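PDB 5FLY: ferrichrome ABC transporter substrate-binding protein from Staphylococcus pseudintermedius, which probably binds ferrichrome-type iron siderophores and delivers them to an ABC importer, as a class III solute-binding protein. Local coordinates for residues A32-G37 and F106-Y111; K40-N45 and E115-M120. All coordinates share one frame; numbering follows the deposited sequence.

In the fold
From the N terminus the chain makes a hairpin of strands 5-12 and 15-22, enters the parallel sheet at strand 28-30 and passes through 32-37 into helix 36-41, whose end leads into 40-45. The chain then adds strands 46-50, 68-69, 84-88 and 103-106, with helices between them, before 106-111 returns to 32-37 and closes contact 1 across 68 residues. Helix 113-124 then carries 115-120 back to 40-45 for contact 2. The segments alternate, so the closures cross rather than nest. Their centres lie 11 Å apart, and M120 serves both, packing on L42 and, through CE, on F106 and Y35; Q116 of the same helix touches T34 and Y108.

Contact 1. Residues A32-G37 and F106-Y111; sequences APTYAG and FDYAKY. With 7PG (2,5,8,11,14,17,20,23-octaoxapentacosan-25-ol), chain P.
Y35 lies against F106 and Y108 where two loops meet at the C-terminal ends of parallel strands 28-30 and 103-106, on the C-terminal end of the N-terminal parallel sheet, which faces the cleft of this class III solute-binding protein. At the start of the second segment, F106 offers its ring to that of Y35 in an offset stack, with centroids 4.3 Å apart and planes at 24°. The overlap is partial: F106 CD2 lies over one face of the tyrosine ring, displaced toward its rim. With Y35 CG trans to the carbonyl carbon (chi1 -53°), the phenol runs over the F106 ring toward its CB, where Y35 OH comes to 3.1 Å from F106 CB, a tight approach. The other face of the Y35 ring is covered by the methyl of its own neighbour T34, so the phenol is clamped from both sides.

Two residues on, Y108 opens a short 3-10 turn. Its ring presents an edge to Y35 OH, near the ring plane, while T34 CG2 packs 3.7 Å from Y108 CE1. One water fixes the phenol to the backbone: Y35 OH donates to it at 2.8 Å, and the water in turn donates to Y108 O. The buried hydroxyl is thereby satisfied. Y108 itself swings toward the pocket because CG stands opposite the backbone N (chi1 167°); Y108 OH hydrogen-bonds N174 O, and W175 meets the ring edge-to-face. T34 OG1 is held by Y88 OH. Both T34 and Y108 line the pocket occupied here by a polyethylene glycol molecule, 7PG, and ether oxygen O6 of 7PG sits 3.7 Å above the plane of the Y108 ring, over its centre.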
loop_
_atom_site.group_PDB
_atom_site.type_symbol
_atom_site.label_atom_id
_atom_site.label_comp_id
_atom_site.label_asym_id
_atom_site.label_seq_id
_atom_site.Cartn_x
_atom_site.Cartn_y
_atom_site.Cartn_z
ATOM N N ALA A 32 3.427 -10.516 6.511
ATOM C CA ALA A 32 2.665 -9.312 6.213
ATOM C C ALA A 32 2.971 -8.861 4.771
ATOM O O ALA A 32 4.073 -8.373 4.492
ATOM C CB ALA A 32 3.001 -8.216 7.204
ATOM N N PRO A 33 2.007 -9.020 3.848
ATOM C CA PRO A 33 2.332 -8.751 2.442
ATOM C C PRO A 33 2.712 -7.302 2.148
ATOM O O PRO A 33 3.381 -7.052 1.151
ATOM C CB PRO A 33 1.048 -9.139 1.703
ATOM C CG PRO A 33 -0.034 -9.146 2.733
ATOM C CD PRO A 33 0.645 -9.558 4.005
ATOM N N THR A 34 2.282 -6.371 2.992
ATOM C CA THR A 34 2.689 -4.981 2.865
ATOM C C THR A 34 4.199 -4.816 2.711
ATOM O O THR A 34 4.637 -3.958 1.947
ATOM C CB THR A 34 2.193 -4.176 4.084
ATOM O OG1 THR A 34 0.754 -4.196 4.076
ATOM C CG2 THR A 34 2.704 -2.750 4.062
ATOM N N TYR A 35 4.977 -5.643 3.408
ATOM C CA TYR A 35 6.434 -5.488 3.468
ATOM C C TYR A 35 7.173 -6.398 2.480
ATOM O O TYR A 35 8.390 -6.300 2.337
ATOM C CB TYR A 35 6.921 -5.735 4.913
ATOM C CG TYR A 35 6.148 -4.855 5.854
ATOM C CD1 TYR A 35 6.431 -3.492 5.961
ATOM C CD2 TYR A 35 5.077 -5.360 6.580
ATOM C CE1 TYR A 35 5.686 -2.667 6.764
ATOM C CE2 TYR A 35 4.333 -4.554 7.389
ATOM C CZ TYR A 35 4.635 -3.194 7.475
ATOM O OH TYR A 35 3.895 -2.363 8.269
ATOM N N ALA A 36 6.442 -7.253 1.778
ATOM C CA ALA A 36 7.071 -8.229 0.896
ATOM C C ALA A 36 7.747 -7.594 -0.304
ATOM O O ALA A 36 8.905 -7.919 -0.593
ATOM C CB ALA A 36 6.041 -9.260 0.446
ATOM N N GLY A 37 7.051 -6.701 -1.008
ATOM C CA GLY A 37 7.619 -6.091 -2.200
ATOM C C GLY A 37 8.873 -5.303 -1.889
ATOM O O GLY A 37 9.847 -5.335 -2.647
ATOM N N PHE A 106 4.790 -5.264 12.772
ATOM C CA PHE A 106 4.592 -3.860 12.474
ATOM C C PHE A 106 3.195 -3.351 12.797
ATOM O O PHE A 106 2.188 -3.965 12.433
ATOM C CB PHE A 106 4.858 -3.593 11.001
ATOM C CG PHE A 106 6.318 -3.475 10.650
ATOM C CD1 PHE A 106 6.989 -2.280 10.840
ATOM C CD2 PHE A 106 7.003 -4.554 10.119
ATOM C CE1 PHE A 106 8.341 -2.170 10.529
ATOM C CE2 PHE A 106 8.334 -4.448 9.785
ATOM C CZ PHE A 106 9.008 -3.255 10.004
ATOM N N ASP A 107 3.177 -2.199 13.457
ATOM C CA ASP A 107 1.989 -1.342 13.548
ATOM C C ASP A 107 2.024 -0.513 12.269
ATOM O O ASP A 107 2.700 0.518 12.191
ATOM C CB ASP A 107 2.024 -0.476 14.822
ATOM C CG ASP A 107 0.706 0.273 15.116
ATOM O OD1 ASP A 107 -0.201 0.451 14.277
ATOM O OD2 ASP A 107 0.609 0.745 16.251
ATOM N N TYR A 108 1.358 -1.034 11.240
ATOM C CA TYR A 108 1.427 -0.484 9.887
ATOM C C TYR A 108 1.338 1.047 9.844
ATOM O O TYR A 108 2.165 1.719 9.212
ATOM C CB TYR A 108 0.311 -1.072 9.024
ATOM C CG TYR A 108 0.162 -0.313 7.734
ATOM C CD1 TYR A 108 1.081 -0.489 6.719
ATOM C CD2 TYR A 108 -0.860 0.619 7.555
ATOM C CE1 TYR A 108 0.991 0.216 5.547
ATOM C CE2 TYR A 108 -0.960 1.344 6.382
ATOM C CZ TYR A 108 -0.028 1.133 5.380
ATOM O OH TYR A 108 -0.101 1.828 4.198
ATOM N N ALA A 109 0.346 1.598 10.534
ATOM C CA ALA A 109 0.037 3.018 10.415
ATOM C C ALA A 109 1.114 3.957 10.972
ATOM O O ALA A 109 1.050 5.165 10.740
ATOM C CB ALA A 109 -1.297 3.315 11.088
ATOM N N LYS A 110 2.110 3.419 11.673
ATOM C CA LYS A 110 3.174 4.253 12.239
ATOM C C LYS A 110 4.232 4.693 11.223
ATOM O O LYS A 110 5.073 5.537 11.541
ATOM C CB LYS A 110 3.861 3.512 13.387
ATOM C CG LYS A 110 2.972 3.278 14.580
ATOM C CD LYS A 110 2.555 4.586 15.204
ATOM C CE LYS A 110 1.671 4.377 16.414
ATOM N NZ LYS A 110 1.329 5.701 17.002
ATOM N N TYR A 111 4.182 4.138 10.014
ATOM C CA TYR A 111 5.140 4.468 8.950
ATOM C C TYR A 111 4.423 4.948 7.692
ATOM O O TYR A 111 3.548 4.247 7.177
ATOM C CB TYR A 111 5.997 3.249 8.570
ATOM C CG TYR A 111 6.906 2.739 9.667
ATOM C CD1 TYR A 111 6.451 1.847 10.629
ATOM C CD2 TYR A 111 8.232 3.152 9.731
ATOM C CE1 TYR A 111 7.297 1.389 11.629
ATOM C CE2 TYR A 111 9.082 2.690 10.721
ATOM C CZ TYR A 111 8.607 1.811 11.666
ATOM O OH TYR A 111 9.472 1.345 12.645
HETATM C C2 7PG P . -5.610 -6.581 0.886
HETATM O O1 7PG P . -6.739 -6.880 0.111
HETATM C C3 7PG P . -7.755 -5.925 0.217
HETATM C C4 7PG P . -8.840 -6.419 1.169
HETATM O O2 7PG P . -10.018 -5.674 1.018
HETATM C C5 7PG P . -9.853 -4.290 1.126
HETATM C C6 7PG P . -11.043 -3.636 1.820
HETATM O O3 7PG P . -10.596 -2.550 2.587
HETATM C C7 7PG P . -10.155 -2.844 3.884
HETATM C C8 7PG P . -9.412 -1.630 4.448
HETATM O O4 7PG P . -8.817 -1.886 5.696
HETATM C C9 7PG P . -7.895 -2.931 5.697
HETATM C C10 7PG P . -6.807 -2.788 6.764
HETATM O O5 7PG P . -5.650 -3.387 6.236
HETATM C C11 7PG P . -4.429 -3.135 6.877
HETATM C C12 7PG P . -3.285 -3.379 5.888
HETATM O O6 7PG P . -2.552 -2.197 5.681
HETATM C C13 7PG P . -2.841 -1.449 4.532
HETATM C C14 7PG P . -2.370 -2.193 3.287
HETATM O O7 7PG P . -1.755 -1.278 2.427
HETATM C C15 7PG P . -0.755 -1.815 1.602
HETATM O O HOH W 1 4.157 0.340 7.604
#

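Contact 2. Residues K40-N45 and E115-M120; sequences KYLDAN and EQQEAM
The C-terminal end of helix 36-41, closed by a Schellman motif, packs through L42 against Q117 and M120 of helix 113-124, joining two helices of the N-terminal domain away from the cleft. The evidence for the motif is the positive phi of D43 (54°), its C-prime residue, together with two backbone bonds, A44 N to L39 O and D43 N to K40 O, the latter at 2.8 Å. L42, just before D43, points its side chain at helix 113-124.

L42 and Q117 approach from opposite directions. The Q117 chain leaves its helix with CG trans to the backbone N (chi1 -176°) and then bends at chi2 (59°), which carries the amide nitrogen to the leucine branch point: Q117 NE2 is 3.6 Å from L42 CG and equally near L42 CD1. That same methyl also reaches the M120 backbone, where L42 CD1 lies 3.7 Å from M120 C, and it stands 3.9 Å from M120 CB. Beyond CB, the M120 chain folds away from L42, and its methyl CE ends 3.6 Å from F106 CZ and beside the Y35 ring, so this residue serves both contacts. Y41 takes a peripheral part, with its ring passing obliquely near Q117 NE2 and meeting Y263 edge-to-face. L42 also touches E129 and V130 of helix 127-152, and V124 later in helix 113-124.

The interface is small, 138 Å² summed over both sides, and is made by van der Waals packing. The buried amide nitrogen of Q117 is not left to a hydrocarbon neighbour alone: Q117 NE2 hydrogen-bonds G38 O of helix 36-41. The glutamine thus pairs a polar attachment to the helix with apolar packing on L42, which probably sets the direction in which the NE2 end of the amide points.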
loop_
_atom_site.group_PDB
_atom_site.type_symbol
_atom_site.label_atom_id
_atom_site.label_comp_id
_atom_site.label_asym_id
_atom_site.label_seq_id
_atom_site.Cartn_x
_atom_site.Cartn_y
_atom_site.Cartn_z
ATOM N N LYS A 40 11.869 -7.603 -1.165
ATOM C CA LYS A 40 12.259 -8.242 -2.430
ATOM C C LYS A 40 13.021 -7.246 -3.320
ATOM O O LYS A 40 14.029 -7.580 -3.953
ATOM C CB LYS A 40 11.021 -8.767 -3.147
ATOM C CG LYS A 40 11.218 -9.183 -4.602
ATOM C CD LYS A 40 12.217 -10.286 -4.766
ATOM C CE LYS A 40 12.486 -10.582 -6.259
ATOM N NZ LYS A 40 13.562 -11.609 -6.439
ATOM N N TYR A 41 12.552 -6.007 -3.333
ATOM C CA TYR A 41 13.171 -4.964 -4.145
ATOM C C TYR A 41 14.619 -4.749 -3.715
ATOM O O TYR A 41 15.486 -4.384 -4.523
ATOM C CB TYR A 41 12.369 -3.667 -4.018
ATOM C CG TYR A 41 12.678 -2.612 -5.041
ATOM C CD1 TYR A 41 12.083 -2.646 -6.294
ATOM C CD2 TYR A 41 13.550 -1.572 -4.753
ATOM C CE1 TYR A 41 12.357 -1.672 -7.228
ATOM C CE2 TYR A 41 13.819 -0.587 -5.681
ATOM C CZ TYR A 41 13.225 -0.651 -6.922
ATOM O OH TYR A 41 13.479 0.327 -7.856
ATOM N N LEU A 42 14.865 -4.997 -2.437
ATOM C CA LEU A 42 16.193 -4.878 -1.840
ATOM C C LEU A 42 16.976 -6.197 -1.832
ATOM O O LEU A 42 18.049 -6.278 -1.217
ATOM C CB LEU A 42 16.077 -4.339 -0.408
ATOM C CG LEU A 42 15.600 -2.885 -0.261
ATOM C CD1 LEU A 42 15.325 -2.582 1.192
ATOM C CD2 LEU A 42 16.634 -1.905 -0.820
ATOM N N ASP A 43 16.459 -7.199 -2.550
ATOM C CA ASP A 43 17.072 -8.523 -2.669
ATOM C C ASP A 43 17.337 -9.140 -1.304
ATOM O O ASP A 43 18.390 -9.745 -1.073
ATOM C CB ASP A 43 18.382 -8.474 -3.464
ATOM C CG ASP A 43 18.870 -9.861 -3.869
ATOM O OD1 ASP A 43 18.021 -10.740 -4.162
ATOM O OD2 ASP A 43 20.101 -10.080 -3.887
ATOM N N ALA A 44 16.368 -8.993 -0.404
ATOM C CA ALA A 44 16.443 -9.639 0.902
ATOM C C ALA A 44 16.424 -11.162 0.798
ATOM O O ALA A 44 15.899 -11.744 -0.170
ATOM C CB ALA A 44 15.301 -9.177 1.782
ATOM N N ASN A 45 16.982 -11.813 1.816
ATOM C CA ASN A 45 17.023 -13.272 1.860
ATOM C C ASN A 45 15.697 -13.855 2.349
ATOM O O ASN A 45 15.574 -14.316 3.493
ATOM C CB ASN A 45 18.183 -13.732 2.746
ATOM C CG ASN A 45 19.542 -13.276 2.208
ATOM O OD1 ASN A 45 19.834 -13.444 1.017
ATOM N ND2 ASN A 45 20.364 -12.681 3.071
ATOM N N GLU A 115 9.047 6.128 4.737
ATOM C CA GLU A 115 9.590 5.646 6.017
ATOM C C GLU A 115 9.555 4.119 6.084
ATOM O O GLU A 115 10.428 3.480 6.642
ATOM C CB GLU A 115 8.786 6.230 7.188
ATOM C CG GLU A 115 8.850 7.756 7.279
ATOM C CD GLU A 115 7.908 8.332 8.333
ATOM O OE1 GLU A 115 6.925 7.655 8.726
ATOM O OE2 GLU A 115 8.162 9.477 8.778
ATOM N N GLN A 116 8.505 3.541 5.522
ATOM C CA GLN A 116 8.366 2.091 5.505
ATOM C C GLN A 116 9.520 1.432 4.730
ATOM O O GLN A 116 10.124 0.473 5.187
ATOM C CB GLN A 116 7.009 1.728 4.895
ATOM C CG GLN A 116 6.698 0.247 4.773
ATOM C CD GLN A 116 5.354 0.041 4.130
ATOM O OE1 GLN A 116 4.322 0.247 4.768
ATOM N NE2 GLN A 116 5.349 -0.304 2.845
ATOM N N GLN A 117 9.848 1.972 3.565
ATOM C CA GLN A 117 10.884 1.366 2.748
ATOM C C GLN A 117 12.238 1.621 3.409
ATOM O O GLN A 117 13.138 0.777 3.370
ATOM C CB GLN A 117 10.828 1.906 1.321
ATOM C CG GLN A 117 11.822 1.245 0.363
ATOM C CD GLN A 117 11.655 -0.269 0.211
ATOM O OE1 GLN A 117 10.702 -0.855 0.705
ATOM N NE2 GLN A 117 12.601 -0.900 -0.478
ATOM N N GLU A 118 12.363 2.765 4.069
ATOM C CA GLU A 118 13.575 3.029 4.847
ATOM C C GLU A 118 13.751 2.007 5.968
ATOM O O GLU A 118 14.870 1.578 6.249
ATOM C CB GLU A 118 13.550 4.445 5.406
ATOM C CG GLU A 118 13.656 5.475 4.291
ATOM C CD GLU A 118 13.484 6.916 4.740
ATOM O OE1 GLU A 118 12.798 7.161 5.760
ATOM O OE2 GLU A 118 14.044 7.801 4.054
ATOM N N ALA A 119 12.655 1.602 6.598
ATOM C CA ALA A 119 12.712 0.538 7.596
ATOM C C ALA A 119 13.171 -0.790 6.975
ATOM O O ALA A 119 13.942 -1.526 7.582
ATOM C CB ALA A 119 11.367 0.356 8.260
ATOM N N MET A 120 12.703 -1.098 5.765
ATOM C CA MET A 120 13.134 -2.313 5.091
ATOM C C MET A 120 14.624 -2.253 4.822
ATOM O O MET A 120 15.325 -3.236 5.036
ATOM C CB MET A 120 12.364 -2.533 3.780
ATOM C CG MET A 120 10.838 -2.601 3.970
ATOM S SD MET A 120 10.231 -3.869 5.079
ATOM C CE MET A 120 9.988 -2.897 6.581
#